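Local coordinates for protein diacylglycerol kinase (Bacillus anthracis, PDB 3S40) that probably phosphorylates diacylglycerol to phosphatidic acid with ATP as phosphate donor, at residues A[126-131]-A[219-224]; A[80-85]-A[136-140]; A[179-185]-A[194-199]; A[260-266]-A[282-288]; A[210-215]-A[237-243]. One frame throughout, in Å; residues are numbered along the deposited sequence.

Contact 1: residues A[126-131]-A[219-224]; sequences KPVDVA and CDDGTL
Residues 126-131 are an extended piece of strand 125-133. Residues 219-224 form an irregular loop that lies against it, with V128 CA 5.0 Å from D220 CA. D129 N donates a hydrogen bond to C219 O at 2.9 Å. D129, with chi1 m, points its side chain into the turn. There G222, at a positive phi of 78°, turns the loop so that G222 N donates to D129 OD2 at 2.8 Å. The other oxygen, D129 OD1, accepts from G291 N. Within the loop, T223 N donates to D221 OD2 at 3.1 Å, which makes an Asx turn; D221 OD1 pairs with K258. At the K126 end the contact is ionic. K126 has chi1 p and an extended chain beyond it, and K126 NZ forms a salt bridge with D220 OD2 at 2.9 Å. A water donates to P127 O at 2.8 Å and to D220 OD2 at 2.9 Å. Apolar contacts are few: V128 CG1 meets C219 SG at 4.2 Å, and A131 CB meets L224 CD2 at 4.3 Å. The arrangement is a loop with an Asx turn at D221, held by D129 and set between the sheet of strand 125-133 and that of strand 224-230.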
# COMPACT_ATOMS: atom_id res chain seq x y z
N LYS A 126 2.36 -14.20 3.65
CA LYS A 126 3.42 -14.09 2.66
C LYS A 126 4.24 -12.84 2.89
O LYS A 126 3.78 -11.89 3.54
CB LYS A 126 2.86 -14.10 1.23
CG LYS A 126 2.14 -12.83 0.82
CD LYS A 126 1.76 -12.93 -0.65
CE LYS A 126 1.27 -11.61 -1.19
NZ LYS A 126 1.44 -11.58 -2.68
N PRO A 127 5.48 -12.86 2.38
CA PRO A 127 6.36 -11.69 2.50
C PRO A 127 5.94 -10.64 1.51
O PRO A 127 5.51 -10.97 0.40
CB PRO A 127 7.76 -12.24 2.17
CG PRO A 127 7.53 -13.51 1.46
CD PRO A 127 6.19 -14.05 1.87
N VAL A 128 6.05 -9.39 1.92
CA VAL A 128 5.63 -8.27 1.10
C VAL A 128 6.75 -7.24 1.15
O VAL A 128 7.37 -7.05 2.20
CB VAL A 128 4.31 -7.68 1.64
CG1 VAL A 128 3.98 -6.36 0.97
CG2 VAL A 128 3.18 -8.69 1.47
N ASP A 129 7.05 -6.62 0.02
CA ASP A 129 8.12 -5.64 -0.04
C ASP A 129 7.62 -4.27 0.44
O ASP A 129 6.45 -3.94 0.26
CB ASP A 129 8.68 -5.50 -1.48
CG ASP A 129 9.06 -6.85 -2.11
OD1 ASP A 129 9.35 -7.83 -1.37
OD2 ASP A 129 9.08 -6.93 -3.37
N VAL A 130 8.52 -3.48 1.02
CA VAL A 130 8.18 -2.14 1.49
C VAL A 130 9.17 -1.16 0.89
O VAL A 130 10.38 -1.34 0.99
CB VAL A 130 8.27 -2.06 3.02
CG1 VAL A 130 8.14 -0.61 3.50
CG2 VAL A 130 7.23 -2.99 3.68
N ALA A 131 8.64 -0.09 0.31
CA ALA A 131 9.49 0.90 -0.36
C ALA A 131 10.01 1.95 0.62
O ALA A 131 9.40 2.20 1.67
CB ALA A 131 8.72 1.56 -1.52
N CYS A 219 3.46 -6.44 -5.43
CA CYS A 219 3.96 -5.98 -4.13
C CYS A 219 5.14 -6.82 -3.62
O CYS A 219 5.79 -6.45 -2.63
CB CYS A 219 2.84 -5.98 -3.08
SG CYS A 219 2.25 -7.64 -2.64
N ASP A 220 5.41 -7.96 -4.26
CA ASP A 220 6.41 -8.91 -3.75
C ASP A 220 7.39 -9.45 -4.81
O ASP A 220 7.98 -10.53 -4.62
CB ASP A 220 5.69 -10.11 -3.10
CG ASP A 220 4.77 -10.83 -4.08
OD1 ASP A 220 4.66 -10.36 -5.23
OD2 ASP A 220 4.16 -11.85 -3.69
N ASP A 221 7.59 -8.73 -5.91
CA ASP A 221 8.53 -9.21 -6.93
C ASP A 221 9.96 -8.65 -6.80
O ASP A 221 10.80 -8.87 -7.65
CB ASP A 221 7.99 -9.02 -8.34
CG ASP A 221 7.94 -7.55 -8.77
OD1 ASP A 221 7.52 -7.30 -9.93
OD2 ASP A 221 8.29 -6.65 -7.96
N GLY A 222 10.22 -7.94 -5.71
CA GLY A 222 11.56 -7.46 -5.42
C GLY A 222 12.00 -6.23 -6.20
O GLY A 222 13.16 -5.83 -6.15
N THR A 223 11.08 -5.63 -6.95
CA THR A 223 11.40 -4.40 -7.68
C THR A 223 10.26 -3.40 -7.55
O THR A 223 9.16 -3.75 -7.11
CB THR A 223 11.66 -4.64 -9.19
OG1 THR A 223 10.43 -5.00 -9.83
CG2 THR A 223 12.70 -5.74 -9.41
N LEU A 224 10.55 -2.17 -7.95
CA LEU A 224 9.58 -1.10 -8.02
C LEU A 224 9.31 -0.80 -9.48
O LEU A 224 10.20 -1.00 -10.33
CB LEU A 224 10.16 0.14 -7.36
CG LEU A 224 10.28 -0.03 -5.85
CD1 LEU A 224 10.83 1.21 -5.19
CD2 LEU A 224 8.89 -0.36 -5.31
O HOH W 1 5.50 -13.07 -1.46

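Contact 2: residues A[80-85]-A[136-140]; sequences TNGLAP and QHFLN
This is a helix-to-strand contact between the two lobes of the kinase. The C-terminal end of helix 73-83, from the parallel-sheet lobe, meets strand 136-138, an outermost strand of an antiparallel sheet. Residues 80-83 are helical, and A84 N donates to T80 O at 2.8 Å. Residues 136-138 are extended, and L139 leaves the strand conformation (phi -103°, psi -30°). The nearest CA pairs are N81 with H137 at 6.4 Å and T80 with L139 at 7.2 Å. H137 has the most surface covered. Its CA-to-CB bond points toward the helix, with chi1 m and chi2 98°. A84 CB sits over one ring face, 3.5 Å from the H137 ring centroid and 14° off the ring normal, in a CH-pi contact. P85 CB lies 4.1 Å from H137 CE1. The direct hydrogen bond runs from Q136 NE2 to N81 OD1 at 2.9 Å. Q136 (chi1 t, chi2 p) folds back to make it, and Q136 NE2 also gives a weak bond to H137 O at 3.3 Å. Deeper in, T80 OG1 approaches L139 CD2 at 3.3 Å; T80 OG1 is hydrogen-bonded to V76 O. F293 of strand 284-296 touches T80 and A84. H292 NE2 bonds to A84 O. The contact is a lobe interface, consistent with the two-domain fold of the YegS-like diacylglycerol kinases.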
# COMPACT_ATOMS: atom_id res chain seq x y z
N THR A 80 1.74 0.86 8.73
CA THR A 80 2.94 0.69 7.90
C THR A 80 4.07 1.52 8.44
O THR A 80 5.16 1.03 8.68
CB THR A 80 2.73 1.24 6.49
OG1 THR A 80 1.59 0.63 5.89
CG2 THR A 80 3.98 0.99 5.62
N ASN A 81 3.78 2.80 8.62
CA ASN A 81 4.74 3.73 9.19
C ASN A 81 5.13 3.42 10.61
O ASN A 81 6.25 3.68 11.02
CB ASN A 81 4.21 5.14 9.08
CG ASN A 81 4.58 5.77 7.77
OD1 ASN A 81 5.48 6.61 7.71
ND2 ASN A 81 3.93 5.33 6.70
N GLY A 82 4.19 2.88 11.37
CA GLY A 82 4.48 2.47 12.73
C GLY A 82 5.46 1.31 12.75
O GLY A 82 6.44 1.33 13.49
N LEU A 83 5.22 0.31 11.93
CA LEU A 83 6.01 -0.92 12.00
C LEU A 83 7.30 -0.87 11.21
O LEU A 83 8.33 -1.41 11.64
CB LEU A 83 5.18 -2.10 11.50
CG LEU A 83 4.38 -2.92 12.51
CD1 LEU A 83 4.49 -2.36 13.91
CD2 LEU A 83 2.93 -3.06 12.08
N ALA A 84 7.25 -0.23 10.04
CA ALA A 84 8.35 -0.38 9.09
C ALA A 84 9.74 -0.08 9.68
O ALA A 84 10.69 -0.82 9.42
CB ALA A 84 8.10 0.45 7.83
N PRO A 85 9.87 0.98 10.48
CA PRO A 85 11.24 1.28 10.96
C PRO A 85 11.72 0.43 12.14
O PRO A 85 12.86 0.60 12.56
CB PRO A 85 11.17 2.76 11.33
CG PRO A 85 9.74 3.06 11.54
CD PRO A 85 8.93 2.09 10.73
N GLN A 136 11.63 7.55 3.88
CA GLN A 136 10.22 7.50 4.22
C GLN A 136 9.64 6.21 3.61
O GLN A 136 9.89 5.92 2.42
CB GLN A 136 9.52 8.73 3.67
CG GLN A 136 8.01 8.62 3.57
CD GLN A 136 7.32 8.73 4.91
OE1 GLN A 136 6.99 9.82 5.36
NE2 GLN A 136 7.10 7.59 5.55
N HIS A 137 8.89 5.44 4.39
CA HIS A 137 8.35 4.16 3.91
C HIS A 137 6.99 4.31 3.24
O HIS A 137 6.12 4.99 3.77
CB HIS A 137 8.19 3.14 5.05
CG HIS A 137 9.48 2.76 5.71
ND1 HIS A 137 9.91 3.33 6.89
CD2 HIS A 137 10.43 1.86 5.35
CE1 HIS A 137 11.07 2.80 7.23
NE2 HIS A 137 11.40 1.90 6.31
N PHE A 138 6.81 3.64 2.11
CA PHE A 138 5.46 3.49 1.53
C PHE A 138 5.17 2.09 1.02
O PHE A 138 6.06 1.35 0.60
CB PHE A 138 5.17 4.53 0.44
CG PHE A 138 6.00 4.38 -0.80
CD1 PHE A 138 5.52 3.67 -1.90
CD2 PHE A 138 7.26 4.97 -0.89
CE1 PHE A 138 6.29 3.55 -3.06
CE2 PHE A 138 8.03 4.85 -2.03
CZ PHE A 138 7.54 4.13 -3.12
N LEU A 139 3.89 1.74 1.05
CA LEU A 139 3.43 0.41 0.68
C LEU A 139 2.81 0.40 -0.71
O LEU A 139 2.86 -0.61 -1.43
CB LEU A 139 2.38 -0.03 1.70
CG LEU A 139 2.40 -1.49 2.15
CD1 LEU A 139 3.83 -1.94 2.36
CD2 LEU A 139 1.57 -1.63 3.42
N ASN A 140 2.24 1.54 -1.10
CA ASN A 140 1.44 1.59 -2.32
C ASN A 140 2.09 2.32 -3.47
O ASN A 140 2.33 1.74 -4.53
CB ASN A 140 0.07 2.18 -2.03
CG ASN A 140 -1.03 1.23 -2.35
OD1 ASN A 140 -1.73 0.73 -1.47
ND2 ASN A 140 -1.19 0.93 -3.64

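Contact 3: residues A[179-185]-A[194-199]; sequences ETFPVKI and DEAVLV
The apolar centre is F181, V183, A196 and V199. F181 has chi1 p, and F181 CZ lies 4.0 Å from V199 CG2, while F181 CE1 is 4.5 Å from A196 CB. V183 (chi1 p) touches both partners: V183 CG1 to A196 CB is 4.3 Å and V183 CG2 to V199 CG2 is 4.2 Å. I185 CD1 reaches V199 CG1 at 4.2 Å. W142 and I144 of strand 141-144 pack on V199. Around this core the backbones pair as antiparallel strands. F181-A196 and V183-D194 are hydrogen-bonded pairs, and P182-E195 between them is a non-hydrogen-bonded pair with CA atoms 4.4 Å apart. F181 N to A196 O and A196 N to F181 O are both 2.9 Å. V183 N to D194 O is 2.9 Å and D194 N to V183 O is 3.1 Å. The axes of strands 181-185 and 194-196 are inclined at 124°. V197 and L198 form a classic bulge opposite V229. At the polar edge E195 (chi1 t, chi2 p) accepts from T180 OG1 at E195 OE2, 2.7 Å. The motif is a beta hairpin followed by a corner at V197, after which the chain continues as strand 198-202 in the facing sheet of a beta sandwich.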
# COMPACT_ATOMS: atom_id res chain seq x y z
N GLU A 179 1.65 22.54 -17.50
CA GLU A 179 1.25 21.22 -17.04
C GLU A 179 2.42 20.23 -17.05
O GLU A 179 2.62 19.50 -16.09
CB GLU A 179 0.11 20.67 -17.90
CG GLU A 179 0.46 20.58 -19.38
CD GLU A 179 -0.41 19.59 -20.12
OE1 GLU A 179 -1.43 19.14 -19.54
OE2 GLU A 179 -0.08 19.25 -21.27
N THR A 180 3.19 20.22 -18.14
CA THR A 180 4.30 19.29 -18.28
C THR A 180 5.54 19.83 -17.56
O THR A 180 5.70 21.03 -17.41
CB THR A 180 4.66 19.03 -19.76
OG1 THR A 180 5.56 20.03 -20.23
CG2 THR A 180 3.40 19.03 -20.62
N PHE A 181 6.39 18.91 -17.11
CA PHE A 181 7.62 19.28 -16.42
C PHE A 181 8.73 18.30 -16.75
O PHE A 181 8.47 17.11 -16.95
CB PHE A 181 7.40 19.32 -14.90
CG PHE A 181 6.97 18.00 -14.34
CD1 PHE A 181 7.91 17.02 -14.03
CD2 PHE A 181 5.63 17.72 -14.12
CE1 PHE A 181 7.52 15.80 -13.51
CE2 PHE A 181 5.22 16.50 -13.61
CZ PHE A 181 6.17 15.53 -13.30
N PRO A 182 9.98 18.79 -16.82
CA PRO A 182 11.13 17.94 -17.14
C PRO A 182 11.57 17.09 -15.95
O PRO A 182 11.50 17.51 -14.80
CB PRO A 182 12.22 18.96 -17.48
CG PRO A 182 11.87 20.15 -16.65
CD PRO A 182 10.37 20.19 -16.59
N VAL A 183 12.03 15.89 -16.26
CA VAL A 183 12.42 14.93 -15.24
C VAL A 183 13.64 14.17 -15.74
O VAL A 183 13.82 13.96 -16.94
CB VAL A 183 11.28 13.94 -14.92
CG1 VAL A 183 11.13 12.88 -16.03
CG2 VAL A 183 11.51 13.26 -13.58
N LYS A 184 14.47 13.77 -14.79
CA LYS A 184 15.64 12.96 -15.06
C LYS A 184 15.56 11.79 -14.10
O LYS A 184 15.44 11.99 -12.88
CB LYS A 184 16.90 13.78 -14.80
CG LYS A 184 18.13 13.31 -15.54
CD LYS A 184 19.24 14.35 -15.46
CE LYS A 184 18.70 15.78 -15.54
NZ LYS A 184 17.84 16.04 -16.73
N ILE A 185 15.60 10.57 -14.63
CA ILE A 185 15.49 9.39 -13.77
C ILE A 185 16.67 8.47 -13.97
O ILE A 185 16.94 8.04 -15.09
CB ILE A 185 14.18 8.59 -14.03
CG1 ILE A 185 12.95 9.49 -13.86
CG2 ILE A 185 14.09 7.38 -13.11
CD1 ILE A 185 11.62 8.83 -14.22
N ASP A 194 13.22 13.33 -19.93
CA ASP A 194 12.11 13.71 -20.80
C ASP A 194 11.16 14.71 -20.16
O ASP A 194 11.36 15.17 -19.04
CB ASP A 194 11.34 12.48 -21.26
CG ASP A 194 11.05 12.50 -22.75
OD1 ASP A 194 11.99 12.73 -23.54
OD2 ASP A 194 9.88 12.28 -23.13
N GLU A 195 10.12 15.05 -20.91
CA GLU A 195 9.07 15.94 -20.46
C GLU A 195 7.88 15.08 -20.07
O GLU A 195 7.31 14.38 -20.92
CB GLU A 195 8.68 16.89 -21.60
CG GLU A 195 7.89 18.12 -21.18
CD GLU A 195 8.77 19.20 -20.57
OE1 GLU A 195 9.96 18.92 -20.31
OE2 GLU A 195 8.27 20.33 -20.36
N ALA A 196 7.52 15.13 -18.80
CA ALA A 196 6.45 14.28 -18.27
C ALA A 196 5.34 15.10 -17.65
O ALA A 196 5.58 16.17 -17.09
CB ALA A 196 7.01 13.31 -17.23
N VAL A 197 4.12 14.58 -17.73
CA VAL A 197 3.00 15.17 -17.02
C VAL A 197 2.82 14.47 -15.67
O VAL A 197 2.33 15.07 -14.70
CB VAL A 197 1.70 15.13 -17.85
CG1 VAL A 197 1.61 13.84 -18.66
CG2 VAL A 197 0.49 15.29 -16.96
N LEU A 198 3.23 13.21 -15.60
CA LEU A 198 3.06 12.40 -14.39
C LEU A 198 4.20 11.40 -14.20
O LEU A 198 4.61 10.73 -15.14
CB LEU A 198 1.71 11.67 -14.43
CG LEU A 198 1.46 10.63 -13.34
CD1 LEU A 198 1.02 11.30 -12.04
CD2 LEU A 198 0.41 9.64 -13.80
N VAL A 199 4.71 11.31 -12.98
CA VAL A 199 5.72 10.30 -12.68
C VAL A 199 5.31 9.48 -11.47
O VAL A 199 4.95 10.03 -10.43
CB VAL A 199 7.09 10.93 -12.39
CG1 VAL A 199 8.11 9.84 -12.09
CG2 VAL A 199 7.53 11.79 -13.58

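Contact 4: residues A[260-266]-A[282-288]; sequences KSIHIET and TPCQIEL
I264, I286 and T282 have the most surface covered in this antiparallel strand pair. Strands 261-266 and 284-288 run at 162°, their axes approaching to 4.7 Å. I264 and I286 lie on one face of the sheet, along with I262 and C284. I264 (chi1 m, chi2 110°) places its CD1 3.4 Å from I286 CD1, and I286 (chi1 m, chi2 t) has its CB 4.2 Å from I262 CB. The same residues set the register. I262-I286 is a hydrogen-bonded pair: I262 N to I286 O is 3.0 Å and I286 N to I262 O is 2.7 Å. I264-C284 is the next: I264 N to C284 O is 2.9 Å and C284 N to I264 O is 3.0 Å. Between them H263 and Q285 form a non-hydrogen-bonded pair with CA atoms 4.5 Å apart. Their side chains take the other face, where Q285 OE1 lies 3.2 Å from H263 CB and Q285 NE2 donates to E287 OE1 at 2.9 Å. T282 closes the end. T282 and T266 both have chi1 p, and T282 OG1 donates to T266 OG1 at 2.6 Å. A cis peptide joins T282 to P283. Strand 181-187 lies on the far edge of strand 261-266. The isoleucine face packs on L224 of strand 224-230 and W142 of strand 141-144, so this pair forms part of one layer of the beta sandwich.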
# COMPACT_ATOMS: atom_id res chain seq x y z
N LYS A 260 15.36 -1.56 -8.99
CA LYS A 260 15.50 -1.69 -7.54
C LYS A 260 15.99 -0.41 -6.87
O LYS A 260 15.68 -0.16 -5.71
CB LYS A 260 16.43 -2.85 -7.16
CG LYS A 260 15.86 -4.22 -7.42
CD LYS A 260 16.68 -5.28 -6.72
CE LYS A 260 16.07 -6.67 -6.89
NZ LYS A 260 16.60 -7.63 -5.89
N SER A 261 16.77 0.38 -7.60
CA SER A 261 17.36 1.59 -7.03
C SER A 261 17.14 2.76 -7.97
O SER A 261 17.61 2.76 -9.12
CB SER A 261 18.85 1.40 -6.76
OG SER A 261 19.37 2.52 -6.06
N ILE A 262 16.41 3.75 -7.48
CA ILE A 262 15.88 4.78 -8.35
C ILE A 262 16.16 6.17 -7.82
O ILE A 262 15.98 6.46 -6.64
CB ILE A 262 14.36 4.60 -8.52
CG1 ILE A 262 14.06 3.16 -8.96
CG2 ILE A 262 13.79 5.61 -9.50
CD1 ILE A 262 12.59 2.82 -9.08
N HIS A 263 16.63 7.03 -8.71
CA HIS A 263 16.79 8.43 -8.37
C HIS A 263 16.03 9.30 -9.36
O HIS A 263 16.19 9.16 -10.58
CB HIS A 263 18.27 8.84 -8.33
CG HIS A 263 18.48 10.20 -7.75
ND1 HIS A 263 18.55 11.34 -8.52
CD2 HIS A 263 18.60 10.61 -6.46
CE1 HIS A 263 18.73 12.39 -7.73
NE2 HIS A 263 18.76 11.97 -6.48
N ILE A 264 15.20 10.19 -8.81
CA ILE A 264 14.37 11.07 -9.61
C ILE A 264 14.70 12.53 -9.34
O ILE A 264 14.62 13.00 -8.20
CB ILE A 264 12.87 10.86 -9.33
CG1 ILE A 264 12.50 9.38 -9.35
CG2 ILE A 264 12.03 11.63 -10.34
CD1 ILE A 264 12.15 8.85 -7.98
N GLU A 265 15.06 13.23 -10.41
CA GLU A 265 15.45 14.62 -10.31
C GLU A 265 14.59 15.46 -11.25
O GLU A 265 14.28 15.03 -12.36
CB GLU A 265 16.93 14.77 -10.65
CG GLU A 265 17.40 16.19 -10.90
CD GLU A 265 18.80 16.24 -11.51
OE1 GLU A 265 19.64 15.40 -11.13
OE2 GLU A 265 19.04 17.12 -12.37
N THR A 266 14.20 16.64 -10.78
CA THR A 266 13.41 17.57 -11.58
C THR A 266 14.13 18.90 -11.77
O THR A 266 15.14 19.17 -11.11
CB THR A 266 12.08 17.87 -10.90
OG1 THR A 266 12.34 18.30 -9.55
CG2 THR A 266 11.20 16.64 -10.87
N THR A 282 11.15 16.36 -4.64
CA THR A 282 12.37 16.11 -5.41
C THR A 282 13.52 16.99 -4.92
O THR A 282 13.28 18.05 -4.35
CB THR A 282 12.14 16.36 -6.93
OG1 THR A 282 11.53 17.64 -7.13
CG2 THR A 282 11.24 15.28 -7.52
N PRO A 283 14.77 16.56 -5.14
CA PRO A 283 15.11 15.25 -5.73
C PRO A 283 14.86 14.13 -4.72
O PRO A 283 14.62 14.41 -3.54
CB PRO A 283 16.61 15.38 -6.02
CG PRO A 283 17.10 16.38 -5.04
CD PRO A 283 15.97 17.37 -4.86
N CYS A 284 14.93 12.88 -5.18
CA CYS A 284 14.50 11.76 -4.35
C CYS A 284 15.17 10.44 -4.73
O CYS A 284 15.25 10.09 -5.92
CB CYS A 284 12.97 11.64 -4.41
SG CYS A 284 12.25 10.66 -3.11
N GLN A 285 15.66 9.73 -3.72
CA GLN A 285 16.24 8.40 -3.88
C GLN A 285 15.26 7.36 -3.37
O GLN A 285 14.67 7.52 -2.29
CB GLN A 285 17.57 8.28 -3.12
CG GLN A 285 18.28 6.93 -3.26
CD GLN A 285 18.75 6.62 -4.69
OE1 GLN A 285 19.01 7.53 -5.48
NE2 GLN A 285 18.89 5.33 -5.01
N ILE A 286 15.06 6.30 -4.15
CA ILE A 286 14.13 5.25 -3.75
C ILE A 286 14.79 3.88 -3.73
O ILE A 286 15.50 3.50 -4.68
CB ILE A 286 12.88 5.19 -4.64
CG1 ILE A 286 12.35 6.59 -4.95
CG2 ILE A 286 11.81 4.33 -3.97
CD1 ILE A 286 11.02 6.61 -5.64
N GLU A 287 14.54 3.16 -2.64
CA GLU A 287 15.07 1.82 -2.39
C GLU A 287 13.90 0.89 -2.06
O GLU A 287 12.86 1.33 -1.57
CB GLU A 287 16.01 1.83 -1.18
CG GLU A 287 17.07 2.91 -1.19
CD GLU A 287 18.14 2.68 -2.24
OE1 GLU A 287 18.82 3.66 -2.62
OE2 GLU A 287 18.30 1.53 -2.69
N LEU A 288 14.07 -0.40 -2.31
CA LEU A 288 13.06 -1.36 -1.94
C LEU A 288 13.56 -2.30 -0.85
O LEU A 288 14.66 -2.84 -0.97
CB LEU A 288 12.65 -2.18 -3.15
CG LEU A 288 11.52 -3.14 -2.81
CD1 LEU A 288 10.18 -2.41 -2.89
CD2 LEU A 288 11.53 -4.34 -3.71

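Contact 5: residues A[210-215]-A[237-243]; sequences IPSFIP and FKDYIGK
A weakly bonded strand end and the loop after it pack on the C-terminal end of helix 234-240, over the face of the sandwich sheet formed by strands 198-202, 224-230 and 254-259. I210 points toward the segment 237-243, and I210 CD1 lies 4.1 Å from G242 CA. P211 follows, with P211 CD 4.3 Å from G242 O. A water lies 2.8 Å from P211 O and from K243 O and accepts a weak bond from G242 N at 2.8 Å. G242 is in the type II turn Y240-K243. At its phi of 104° and psi of -43° a CB would jam against the preceding carbonyl O, which calls for glycine. S212 turns away, and S212 OG accepts from I214 N at 3.0 Å in an ST turn. F213 (chi1 p) and F237 (chi1 t) make a T-shaped pair: the edge of F237 meets the face of F213, planes at 88°, centroids 5.0 Å apart. F213 O lies 3.5 Å from Y240 CD2. I214 faces away. P215 CG touches Y240 CE2 at 3.9 Å.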
# COMPACT_ATOMS: atom_id res chain seq x y z
N ILE A 210 -9.32 0.36 -7.38
CA ILE A 210 -9.28 -0.47 -8.59
C ILE A 210 -7.87 -0.90 -8.96
O ILE A 210 -6.88 -0.33 -8.50
CB ILE A 210 -9.89 0.27 -9.80
CG1 ILE A 210 -9.02 1.47 -10.17
CG2 ILE A 210 -11.35 0.65 -9.52
CD1 ILE A 210 -9.53 2.30 -11.33
N PRO A 211 -7.77 -1.91 -9.84
CA PRO A 211 -6.44 -2.38 -10.22
C PRO A 211 -5.56 -1.22 -10.68
O PRO A 211 -6.03 -0.31 -11.36
CB PRO A 211 -6.73 -3.35 -11.37
CG PRO A 211 -8.14 -3.84 -11.09
CD PRO A 211 -8.85 -2.63 -10.54
N SER A 212 -4.31 -1.24 -10.26
CA SER A 212 -3.34 -0.23 -10.65
C SER A 212 -3.26 -0.12 -12.16
O SER A 212 -3.25 -1.13 -12.87
CB SER A 212 -1.96 -0.60 -10.09
OG SER A 212 -0.94 0.18 -10.67
N PHE A 213 -3.18 1.11 -12.66
CA PHE A 213 -2.98 1.33 -14.09
C PHE A 213 -1.54 1.03 -14.55
O PHE A 213 -1.25 1.06 -15.75
CB PHE A 213 -3.39 2.76 -14.48
CG PHE A 213 -2.71 3.83 -13.66
CD1 PHE A 213 -1.36 4.12 -13.85
CD2 PHE A 213 -3.43 4.57 -12.72
CE1 PHE A 213 -0.73 5.11 -13.12
CE2 PHE A 213 -2.80 5.57 -11.98
CZ PHE A 213 -1.45 5.84 -12.18
N ILE A 214 -0.64 0.75 -13.61
CA ILE A 214 0.72 0.32 -13.96
C ILE A 214 0.73 -1.18 -14.25
O ILE A 214 0.41 -1.99 -13.37
CB ILE A 214 1.73 0.64 -12.83
CG1 ILE A 214 1.66 2.13 -12.46
CG2 ILE A 214 3.18 0.24 -13.21
CD1 ILE A 214 2.60 2.52 -11.30
N PRO A 215 1.10 -1.57 -15.48
CA PRO A 215 1.04 -2.99 -15.86
C PRO A 215 2.02 -3.85 -15.08
O PRO A 215 3.16 -3.47 -14.84
CB PRO A 215 1.39 -2.98 -17.36
CG PRO A 215 1.14 -1.57 -17.80
CD PRO A 215 1.52 -0.73 -16.61
N PHE A 237 -2.80 7.17 -21.81
CA PHE A 237 -2.87 6.93 -20.38
C PHE A 237 -4.31 6.84 -19.89
O PHE A 237 -4.62 6.06 -18.99
CB PHE A 237 -2.13 8.02 -19.63
CG PHE A 237 -2.35 8.00 -18.16
CD1 PHE A 237 -1.97 6.91 -17.41
CD2 PHE A 237 -2.94 9.07 -17.52
CE1 PHE A 237 -2.18 6.88 -16.05
CE2 PHE A 237 -3.15 9.05 -16.17
CZ PHE A 237 -2.76 7.96 -15.43
N LYS A 238 -5.18 7.66 -20.48
CA LYS A 238 -6.59 7.62 -20.14
C LYS A 238 -7.14 6.22 -20.40
O LYS A 238 -8.00 5.72 -19.67
CB LYS A 238 -7.37 8.67 -20.93
CG LYS A 238 -7.20 10.09 -20.38
CD LYS A 238 -7.13 11.13 -21.49
CE LYS A 238 -8.45 11.27 -22.23
NZ LYS A 238 -8.34 12.24 -23.36
N ASP A 239 -6.60 5.57 -21.44
CA ASP A 239 -7.03 4.23 -21.81
C ASP A 239 -6.61 3.15 -20.80
O ASP A 239 -7.38 2.23 -20.52
CB ASP A 239 -6.52 3.88 -23.21
CG ASP A 239 -7.39 4.48 -24.30
OD1 ASP A 239 -8.61 4.62 -24.07
OD2 ASP A 239 -6.85 4.80 -25.38
N TYR A 240 -5.40 3.27 -20.26
CA TYR A 240 -4.92 2.34 -19.24
C TYR A 240 -5.81 2.28 -18.00
O TYR A 240 -5.91 1.23 -17.35
CB TYR A 240 -3.51 2.73 -18.79
CG TYR A 240 -2.39 2.30 -19.70
CD1 TYR A 240 -2.47 2.47 -21.07
CD2 TYR A 240 -1.23 1.75 -19.17
CE1 TYR A 240 -1.43 2.08 -21.90
CE2 TYR A 240 -0.19 1.36 -19.98
CZ TYR A 240 -0.29 1.52 -21.35
OH TYR A 240 0.76 1.13 -22.15
N ILE A 241 -6.45 3.40 -17.64
CA ILE A 241 -7.19 3.49 -16.38
C ILE A 241 -8.41 2.58 -16.33
O ILE A 241 -9.24 2.58 -17.24
CB ILE A 241 -7.60 4.94 -16.07
CG1 ILE A 241 -6.36 5.82 -15.93
CG2 ILE A 241 -8.47 5.00 -14.81
CD1 ILE A 241 -6.66 7.29 -15.86
N GLY A 242 -8.51 1.79 -15.26
CA GLY A 242 -9.58 0.82 -15.12
C GLY A 242 -9.12 -0.61 -15.39
O GLY A 242 -9.47 -1.54 -14.65
N LYS A 243 -8.32 -0.78 -16.44
CA LYS A 243 -7.88 -2.10 -16.88
C LYS A 243 -6.74 -2.70 -16.05
O LYS A 243 -5.91 -1.98 -15.49
CB LYS A 243 -7.46 -2.04 -18.35
CG LYS A 243 -8.52 -1.45 -19.26
CD LYS A 243 -8.16 -1.61 -20.73
CE LYS A 243 -9.24 -1.01 -21.61
NZ LYS A 243 -9.46 0.43 -21.28
O HOH W 2 -6.36 0.39 -14.10

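Overall arrangement
From the N terminus, helix 73-83 supplies the first half of contact 2. Strand 125-133 then opens contact 1, and strand 136-138 closes contact 2, so these two cross; they touch through A131 and F138. Contact 3 closes a short hairpin within the long loop that contact 1 spans, and its chain runs on into the second sheet. Residues 210-215 open contact 5 before 219-224 close contact 1 by setting a loop on a strand, so these also cross. Contact 5 covers a face of the sheet with strands 198-202, 224-230 and 254-259, where F237 meets L198 of contact 3. Contact 4 comes last, pairing two strands within one sheet. It meets contact 3 at K184 and E265. Contact 2 joins the lobes.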